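PDB 2PBP: enoyl-CoA hydratase subunit I from Geobacillus kaustophilus, which probably acts as a hydro-lyase of the crotonase family, adding water to the double bond of enoyl-CoA thioesters in fatty acid beta-oxidation. Local coordinates for residues Val15-Ala21 and Val52-Arg58. Numbering follows the deposited sequence.
Sequences VGIIELA and VIVLTGR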
ATOM      1  N   VAL A  15      23.026  -5.412  -8.761  1.00  7.84           N
ATOM      2  CA  VAL A  15      22.525  -4.041  -8.678  1.00  7.58           C
ATOM      3  C   VAL A  15      23.105  -3.169  -9.792  1.00  9.59           C
ATOM      4  O   VAL A  15      24.322  -3.075  -9.951  1.00 11.10           O
ATOM      5  CB  VAL A  15      22.883  -3.401  -7.305  1.00  5.65           C
ATOM      6  CG1 VAL A  15      22.358  -1.970  -7.234  1.00  6.92           C
ATOM      7  CG2 VAL A  15      22.290  -4.235  -6.177  1.00  7.73           C
ATOM      8  N   GLY A  16      22.225  -2.545 -10.570  1.00  9.32           N
ATOM      9  CA  GLY A  16      22.675  -1.676 -11.641  1.00  8.79           C
ATOM     10  C   GLY A  16      22.610  -0.250 -11.127  1.00 11.45           C
ATOM     11  O   GLY A  16      21.590   0.167 -10.578  1.00 10.51           O
ATOM     12  N   ILE A  17      23.700   0.493 -11.294  1.00  8.12           N
ATOM     13  CA  ILE A  17      23.754   1.873 -10.831  1.00  9.25           C
ATOM     14  C   ILE A  17      23.840   2.856 -11.995  1.00  8.55           C
ATOM     15  O   ILE A  17      24.642   2.684 -12.913  1.00  9.24           O
ATOM     16  CB  ILE A  17      24.984   2.117  -9.903  1.00 10.87           C
ATOM     17  CG1 ILE A  17      24.987   1.112  -8.748  1.00 14.96           C
ATOM     18  CG2 ILE A  17      24.963   3.541  -9.368  1.00 12.41           C
ATOM     19  CD1 ILE A  17      23.758   1.097  -7.810  1.00 13.93           C
ATOM     20  N   ILE A  18      22.999   3.881 -11.954  1.00  7.59           N
ATOM     21  CA  ILE A  18      23.022   4.914 -12.975  1.00  8.10           C
ATOM     22  C   ILE A  18      23.302   6.223 -12.243  1.00 10.48           C
ATOM     23  O   ILE A  18      22.500   6.682 -11.427  1.00 10.16           O
ATOM     24  CB  ILE A  18      21.681   5.013 -13.726  1.00  8.01           C
ATOM     25  CG1 ILE A  18      21.439   3.720 -14.518  1.00  8.59           C
ATOM     26  CG2 ILE A  18      21.699   6.217 -14.652  1.00  9.07           C
ATOM     27  CD1 ILE A  18      20.012   3.537 -15.030  1.00 13.93           C
ATOM     28  N   GLU A  19      24.461   6.806 -12.521  1.00  9.21           N
ATOM     29  CA  GLU A  19      24.862   8.049 -11.885  1.00  9.40           C
ATOM     30  C   GLU A  19      24.781   9.206 -12.869  1.00  8.14           C
ATOM     31  O   GLU A  19      25.451   9.194 -13.902  1.00  9.44           O
ATOM     32  CB  GLU A  19      26.294   7.911 -11.346  1.00 12.87           C
ATOM     33  CG  GLU A  19      26.936   9.213 -10.897  1.00 20.24           C
ATOM     34  CD  GLU A  19      28.376   9.025 -10.442  1.00 25.53           C
ATOM     35  OE1 GLU A  19      29.054   8.120 -10.976  1.00 30.25           O
ATOM     36  OE2 GLU A  19      28.833   9.788  -9.565  1.00 25.79           O
ATOM     37  N   LEU A  20      23.943  10.193 -12.564  1.00  6.53           N
ATOM     38  CA  LEU A  20      23.836  11.363 -13.432  1.00  8.15           C
ATOM     39  C   LEU A  20      25.217  12.001 -13.334  1.00  8.99           C
ATOM     40  O   LEU A  20      25.710  12.249 -12.230  1.00  9.38           O
ATOM     41  CB  LEU A  20      22.754  12.319 -12.922  1.00  6.99           C
ATOM     42  CG  LEU A  20      21.385  11.674 -12.676  1.00 11.98           C
ATOM     43  CD1 LEU A  20      20.345  12.755 -12.417  1.00 10.12           C
ATOM     44  CD2 LEU A  20      20.985  10.835 -13.877  1.00 11.79           C
ATOM     45  N   ALA A  21      25.836  12.263 -14.481  1.00 10.17           N
ATOM     46  CA  ALA A  21      27.191  12.803 -14.501  1.00 12.46           C
ATOM     47  C   ALA A  21      27.410  14.198 -15.082  1.00 12.38           C
ATOM     48  O   ALA A  21      28.333  14.404 -15.874  1.00 13.24           O
ATOM     49  CB  ALA A  21      28.110  11.810 -15.204  1.00 10.35           C
ATOM     50  N   VAL A  52      17.955  -4.964  -9.168  1.00  5.75           N
ATOM     51  CA  VAL A  52      17.618  -3.665  -8.588  1.00  6.22           C
ATOM     52  C   VAL A  52      18.396  -2.581  -9.326  1.00  5.45           C
ATOM     53  O   VAL A  52      19.563  -2.767  -9.678  1.00  8.10           O
ATOM     54  CB  VAL A  52      17.984  -3.592  -7.081  1.00  4.70           C
ATOM     55  CG1 VAL A  52      17.468  -2.284  -6.478  1.00  6.80           C
ATOM     56  CG2 VAL A  52      17.398  -4.784  -6.336  1.00  5.77           C
ATOM     57  N   ILE A  53      17.737  -1.456  -9.567  1.00  6.33           N
ATOM     58  CA  ILE A  53      18.355  -0.328 -10.247  1.00  5.83           C
ATOM     59  C   ILE A  53      18.391   0.835  -9.266  1.00  7.78           C
ATOM     60  O   ILE A  53      17.385   1.149  -8.630  1.00  8.14           O
ATOM     61  CB  ILE A  53      17.535   0.090 -11.491  1.00  6.26           C
ATOM     62  CG1 ILE A  53      17.490  -1.065 -12.495  1.00  6.83           C
ATOM     63  CG2 ILE A  53      18.131   1.347 -12.119  1.00  6.43           C
ATOM     64  CD1 ILE A  53      16.445  -0.918 -13.599  1.00 13.93           C
ATOM     65  N   VAL A  54      19.554   1.462  -9.138  1.00  7.06           N
ATOM     66  CA  VAL A  54      19.714   2.603  -8.245  1.00  5.82           C
ATOM     67  C   VAL A  54      20.092   3.839  -9.053  1.00  5.91           C
ATOM     68  O   VAL A  54      21.004   3.791  -9.878  1.00  6.39           O
ATOM     69  CB  VAL A  54      20.815   2.345  -7.187  1.00  5.81           C
ATOM     70  CG1 VAL A  54      21.085   3.617  -6.385  1.00  6.07           C
ATOM     71  CG2 VAL A  54      20.388   1.218  -6.258  1.00  6.68           C
ATOM     72  N   LEU A  55      19.374   4.934  -8.824  1.00  6.23           N
ATOM     73  CA  LEU A  55      19.649   6.190  -9.508  1.00  6.53           C
ATOM     74  C   LEU A  55      20.222   7.156  -8.483  1.00  7.18           C
ATOM     75  O   LEU A  55      19.722   7.247  -7.360  1.00  6.35           O
ATOM     76  CB  LEU A  55      18.370   6.806 -10.080  1.00  6.99           C
ATOM     77  CG  LEU A  55      17.499   6.015 -11.053  1.00  9.00           C
ATOM     78  CD1 LEU A  55      16.375   6.919 -11.544  1.00  8.79           C
ATOM     79  CD2 LEU A  55      18.330   5.513 -12.219  1.00 10.11           C
ATOM     80  N   THR A  56      21.269   7.874  -8.866  1.00  4.26           N
ATOM     81  CA  THR A  56      21.867   8.844  -7.966  1.00  6.10           C
ATOM     82  C   THR A  56      22.594   9.904  -8.787  1.00  6.55           C
ATOM     83  O   THR A  56      22.812   9.730  -9.987  1.00  7.53           O
ATOM     84  CB  THR A  56      22.845   8.166  -6.979  1.00  6.66           C
ATOM     85  OG1 THR A  56      23.091   9.045  -5.876  1.00  8.54           O
ATOM     86  CG2 THR A  56      24.166   7.841  -7.662  1.00  8.53           C
ATOM     87  N   GLY A  57      22.956  11.006  -8.143  1.00  6.79           N
ATOM     88  CA  GLY A  57      23.641  12.069  -8.852  1.00  9.24           C
ATOM     89  C   GLY A  57      25.060  12.307  -8.385  1.00 10.46           C
ATOM     90  O   GLY A  57      25.397  12.076  -7.224  1.00 12.43           O
ATOM     91  N   ARG A  58      25.902  12.765  -9.303  1.00 11.85           N
ATOM     92  CA  ARG A  58      27.289  13.057  -8.982  1.00 12.60           C
ATOM     93  C   ARG A  58      27.357  14.497  -8.485  1.00 13.38           C
ATOM     94  O   ARG A  58      26.615  15.358  -8.956  1.00 12.38           O
ATOM     95  CB  ARG A  58      28.159  12.884 -10.229  1.00 15.93           C
ATOM     96  CG  ARG A  58      29.648  13.097 -10.002  1.00 19.73           C
ATOM     97  CD  ARG A  58      30.429  12.854 -11.288  1.00 22.90           C
ATOM     98  NE  ARG A  58      30.318  11.471 -11.746  1.00 22.65           N
ATOM     99  CZ  ARG A  58      30.836  11.018 -12.885  1.00 24.82           C
ATOM    100  NH1 ARG A  58      31.500  11.840 -13.687  1.00 26.49           N
ATOM    101  NH2 ARG A  58      30.695   9.744 -13.220  1.00 21.85           N
TER
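Strands 15-20 and 52-57 run side by side and roughly parallel, at 21°; their axes approach to 4.6 Å. Helix 31-46 links them in a beta-alpha-beta crossover of the crotonase fold. Six backbone hydrogen bonds join the segments, from Gly16 N to Val52 O (2.8 Å) through to Arg58 N to Leu20 O (3.0 Å).

On one face, the Ile17 side chain leans across its neighbour. Its CD1 presses on Val54 CB at 3.3 Å, a very tight fit. Val15 CG1 meets Val54 CG2 at 3.9 Å, so Val15 CG1 and Ile17 CD1 lie side by side against Val54. Helix 186-198 packs over this end of the face, touching Val15, Ile17 and Val52.

On the other face, Gly16 adds no side chain beside Ile53. Ile18 is the central bump: its CB meets Leu55 CD2 at 3.7 Å, and its CD1 reaches Ile53 CG2 at 4.1 Å. Helix 31-46 covers Ile18 and Leu20.

At the C-terminal end, Arg58 reaches across, its first two side-chain torsions extended. Ala21 CB lies against one guanidinium face, 3.7 Å from Arg58 CZ. Glu19 meets the guanidinium edge in a salt bridge, OE2 to Arg58 NE at 3.1 Å; a weaker bond joins Arg58 NH2 to Glu19 OE1 at 3.2 Å. The backbone ladder thus pairs the facing polar groups, apolar side chains pack around it, and the two charges balance each other near the surface.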